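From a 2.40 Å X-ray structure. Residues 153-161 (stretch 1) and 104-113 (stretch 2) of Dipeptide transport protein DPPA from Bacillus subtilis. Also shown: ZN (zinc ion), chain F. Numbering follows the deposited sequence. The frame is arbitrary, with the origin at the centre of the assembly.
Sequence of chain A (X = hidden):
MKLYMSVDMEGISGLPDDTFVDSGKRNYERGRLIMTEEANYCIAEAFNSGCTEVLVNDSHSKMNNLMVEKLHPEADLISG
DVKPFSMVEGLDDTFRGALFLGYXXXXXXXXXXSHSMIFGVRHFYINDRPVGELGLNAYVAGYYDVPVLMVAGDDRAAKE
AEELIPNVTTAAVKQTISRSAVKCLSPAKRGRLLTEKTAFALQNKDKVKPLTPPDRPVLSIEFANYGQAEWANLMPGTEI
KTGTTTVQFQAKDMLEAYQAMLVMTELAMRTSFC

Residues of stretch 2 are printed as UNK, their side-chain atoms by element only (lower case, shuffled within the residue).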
# COMPACT_ATOMS: atom_id res chain seq x y z
N GLY A 153 28.68 5.49 -26.92
CA GLY A 153 28.04 4.58 -25.99
C GLY A 153 29.13 3.75 -25.34
O GLY A 153 30.23 4.25 -25.11
N ASP A 154 28.84 2.49 -25.04
CA ASP A 154 29.86 1.63 -24.44
C ASP A 154 30.75 1.07 -25.55
O ASP A 154 30.51 1.32 -26.73
CB ASP A 154 29.20 0.48 -23.67
CG ASP A 154 28.60 -0.59 -24.59
OD1 ASP A 154 27.91 -0.23 -25.56
OD2 ASP A 154 28.81 -1.77 -24.33
N ASP A 155 31.78 0.33 -25.17
CA ASP A 155 32.70 -0.24 -26.14
C ASP A 155 32.00 -1.21 -27.08
O ASP A 155 32.38 -1.28 -28.24
CB ASP A 155 33.85 -0.95 -25.42
CG ASP A 155 33.39 -2.15 -24.58
OD1 ASP A 155 32.45 -1.99 -23.75
OD2 ASP A 155 33.98 -3.24 -24.74
N ARG A 156 31.00 -1.94 -26.60
CA ARG A 156 30.30 -2.89 -27.47
C ARG A 156 29.43 -2.22 -28.53
O ARG A 156 29.29 -2.73 -29.64
CB ARG A 156 29.43 -3.86 -26.66
CG ARG A 156 30.17 -4.68 -25.62
CD ARG A 156 31.50 -5.27 -26.09
NE ARG A 156 31.39 -6.21 -27.18
CZ ARG A 156 32.05 -7.36 -27.31
NH1 ARG A 156 32.90 -7.79 -26.38
NH2 ARG A 156 31.84 -8.07 -28.40
N ALA A 157 28.83 -1.08 -28.18
CA ALA A 157 27.99 -0.36 -29.13
C ALA A 157 28.89 0.23 -30.20
O ALA A 157 28.53 0.28 -31.37
CB ALA A 157 27.22 0.75 -28.42
N ALA A 158 30.07 0.66 -29.78
CA ALA A 158 31.03 1.25 -30.71
C ALA A 158 31.47 0.20 -31.72
O ALA A 158 31.51 0.47 -32.91
CB ALA A 158 32.23 1.79 -29.94
N LYS A 159 31.79 -0.99 -31.22
CA LYS A 159 32.23 -2.09 -32.06
C LYS A 159 31.13 -2.47 -33.04
O LYS A 159 31.38 -2.71 -34.22
CB LYS A 159 32.57 -3.30 -31.18
CG LYS A 159 33.44 -4.35 -31.84
CD LYS A 159 34.81 -3.78 -32.21
CE LYS A 159 35.81 -4.88 -32.60
NZ LYS A 159 36.09 -5.80 -31.45
N GLU A 160 29.90 -2.51 -32.53
CA GLU A 160 28.74 -2.85 -33.36
C GLU A 160 28.57 -1.80 -34.46
O GLU A 160 28.29 -2.14 -35.61
CB GLU A 160 27.49 -2.95 -32.47
CG GLU A 160 26.18 -3.14 -33.22
CD GLU A 160 24.99 -3.35 -32.27
OE1 GLU A 160 23.83 -3.15 -32.71
OE2 GLU A 160 25.20 -3.71 -31.09
N ALA A 161 28.77 -0.53 -34.12
CA ALA A 161 28.63 0.56 -35.08
C ALA A 161 29.65 0.45 -36.21
O ALA A 161 29.29 0.46 -37.39
CB ALA A 161 28.78 1.89 -34.39
N UNK A 104 23.57 1.59 -27.07
CA UNK A 104 23.96 0.33 -26.44
C UNK A 104 23.95 -0.79 -27.45
O UNK A 104 23.48 -0.62 -28.56
n UNK A 104 20.96 -0.97 -26.46
n UNK A 104 19.47 0.56 -26.24
c UNK A 104 20.60 1.01 -25.61
c UNK A 104 19.71 -0.64 -26.75
c UNK A 104 21.55 0.05 -25.74
c UNK A 104 22.98 0.01 -25.31
N UNK A 105 24.47 -1.94 -27.05
CA UNK A 105 24.54 -3.11 -27.90
C UNK A 105 23.15 -3.69 -28.15
O UNK A 105 22.23 -3.53 -27.32
c UNK A 105 25.42 -4.16 -27.25
N UNK A 106 23.00 -4.35 -29.30
CA UNK A 106 21.72 -4.97 -29.67
C UNK A 106 21.48 -6.20 -28.79
O UNK A 106 22.40 -6.72 -28.17
n UNK A 106 23.90 -7.34 -33.66
c UNK A 106 23.90 -8.66 -33.78
n UNK A 106 22.85 -9.38 -33.39
c UNK A 106 21.72 -5.35 -31.16
n UNK A 106 24.97 -9.27 -34.28
c UNK A 106 22.81 -6.36 -31.61
c UNK A 106 22.78 -6.54 -33.13
N UNK A 107 20.24 -6.64 -28.74
CA UNK A 107 19.85 -7.79 -27.93
C UNK A 107 20.64 -9.06 -28.22
O UNK A 107 21.13 -9.25 -29.33
c UNK A 107 18.36 -8.07 -28.12
N UNK A 108 20.76 -9.91 -27.21
CA UNK A 108 21.44 -11.19 -27.34
C UNK A 108 22.96 -11.12 -27.54
O UNK A 108 23.57 -12.13 -27.86
o UNK A 108 19.40 -12.06 -28.33
c UNK A 108 20.81 -11.97 -28.50
N UNK A 109 23.57 -9.96 -27.34
CA UNK A 109 25.02 -9.85 -27.49
C UNK A 109 25.65 -9.19 -26.26
O UNK A 109 24.95 -8.59 -25.43
c UNK A 109 25.40 -9.03 -28.75
o UNK A 109 25.05 -7.66 -28.54
c UNK A 109 24.65 -9.55 -29.97
N UNK A 110 26.98 -9.31 -26.10
CA UNK A 110 27.69 -8.71 -24.96
C UNK A 110 27.47 -7.20 -24.98
O UNK A 110 27.34 -6.61 -26.04
c UNK A 110 29.04 -10.36 -25.99
c UNK A 110 29.15 -9.07 -25.24
c UNK A 110 27.92 -10.08 -26.95
N UNK A 111 27.45 -6.58 -23.80
CA UNK A 111 27.23 -5.15 -23.73
C UNK A 111 26.30 -4.80 -22.58
O UNK A 111 25.30 -5.48 -22.33
N UNK A 112 26.63 -3.72 -21.87
CA UNK A 112 25.82 -3.28 -20.76
C UNK A 112 24.39 -2.95 -21.21
O UNK A 112 24.19 -2.29 -22.24
c UNK A 112 26.45 -2.04 -20.08
c UNK A 112 26.54 -0.90 -21.08
c UNK A 112 25.64 -1.65 -18.85
N UNK A 113 23.41 -3.42 -20.45
CA UNK A 113 21.99 -3.20 -20.74
C UNK A 113 21.60 -3.47 -22.18
O UNK A 113 20.79 -2.75 -22.76
c UNK A 113 19.69 -0.11 -18.05
s UNK A 113 21.35 0.19 -18.35
c UNK A 113 21.61 -1.78 -20.34
c UNK A 113 21.83 -1.50 -18.86
ZN ZN F . 18.04 1.71 -26.75
O HOH W 1 26.48 -6.00 -30.36
O HOH W 2 16.11 1.54 -25.94

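Position 104 carries one carbon followed by a five-membered ring of three carbons and two nitrogens, which is histidine. The CA-to-CB bond of His-104 points away from stretch 1, leaving its backbone to meet the helix: Ala-157 CB lies 3.7 Å from His-104 C. The ring is free to serve the metal, with NE2 1.9 Å from ZN, while ND1 donates to the backbone O of position 105 at 3.0 Å, which steadies the ring for coordination.

At position 105 a single carbon, CB, sits 4.1 Å from Arg-156 CB and 3.9 Å from Glu-160 OE2. One carbon means alanine, and Ala-105 allows the backbones to come close, its CA 4.6 Å from Ala-157 CA.

Position 106 has three carbons, a nitrogen, and a carbon bearing two more nitrogens, and its CB lies 3.4 Å from Glu-160 OE1: this is arginine. Its backbone makes the main polar contact, Arg-106 N donating to Glu-160 OE2 at 2.9 Å. The guanidinium has Glu-160 OE1 at its edge, but Glu-160 OE1 to Arg-106 NE is 4.3 Å, too far for a salt bridge, so the charges attract without pairing closely.

Position 107 has one carbon and no contact with stretch 1; it is alanine. Position 108, one carbon then one oxygen, is serine, also remote, its hydroxyl satisfied elsewhere in the structure. Its phi of 70° fits the third place of a type II turn running from Arg-106 to position 109.

Position 109 branches at CB into an oxygen and a carbon, as in threonine. Thr-109 OG1 donates to Arg-106 O at 2.8 Å, tying the turn's ends together, and accepts from water 1 at 2.8 Å; that water also donates to Glu-160 OE2 at 2.7 Å.

At position 110 three carbons close a ring onto the backbone nitrogen, and CB lies over one face of the Arg-156 guanidinium, 4.0 Å from Arg-156 CZ; this is proline.

Position 111 has no side chain: glycine. A CB here would clash with Ala-105 CB, and the backbone angles themselves call for glycine; Gly-111 CA approaches Arg-156 CG to 3.5 Å.

Position 112 has one carbon carrying two more, one of these outer carbons lying 4.0 Å from Asp-154 CB; it is valine. Position 113, an unbranched chain of two carbons, sulfur and carbon, is methionine, beyond reach of stretch 1.

The contact buries 401 Å² and joins a helix start to an irregular segment. Asp-154 caps the helix, OD1 accepting from Ala-157 N at 2.9 Å; small residues permit close packing, and Glu-160 anchors the segment directly and through water.

Stretch 2 (104-113) HARASTPGVM
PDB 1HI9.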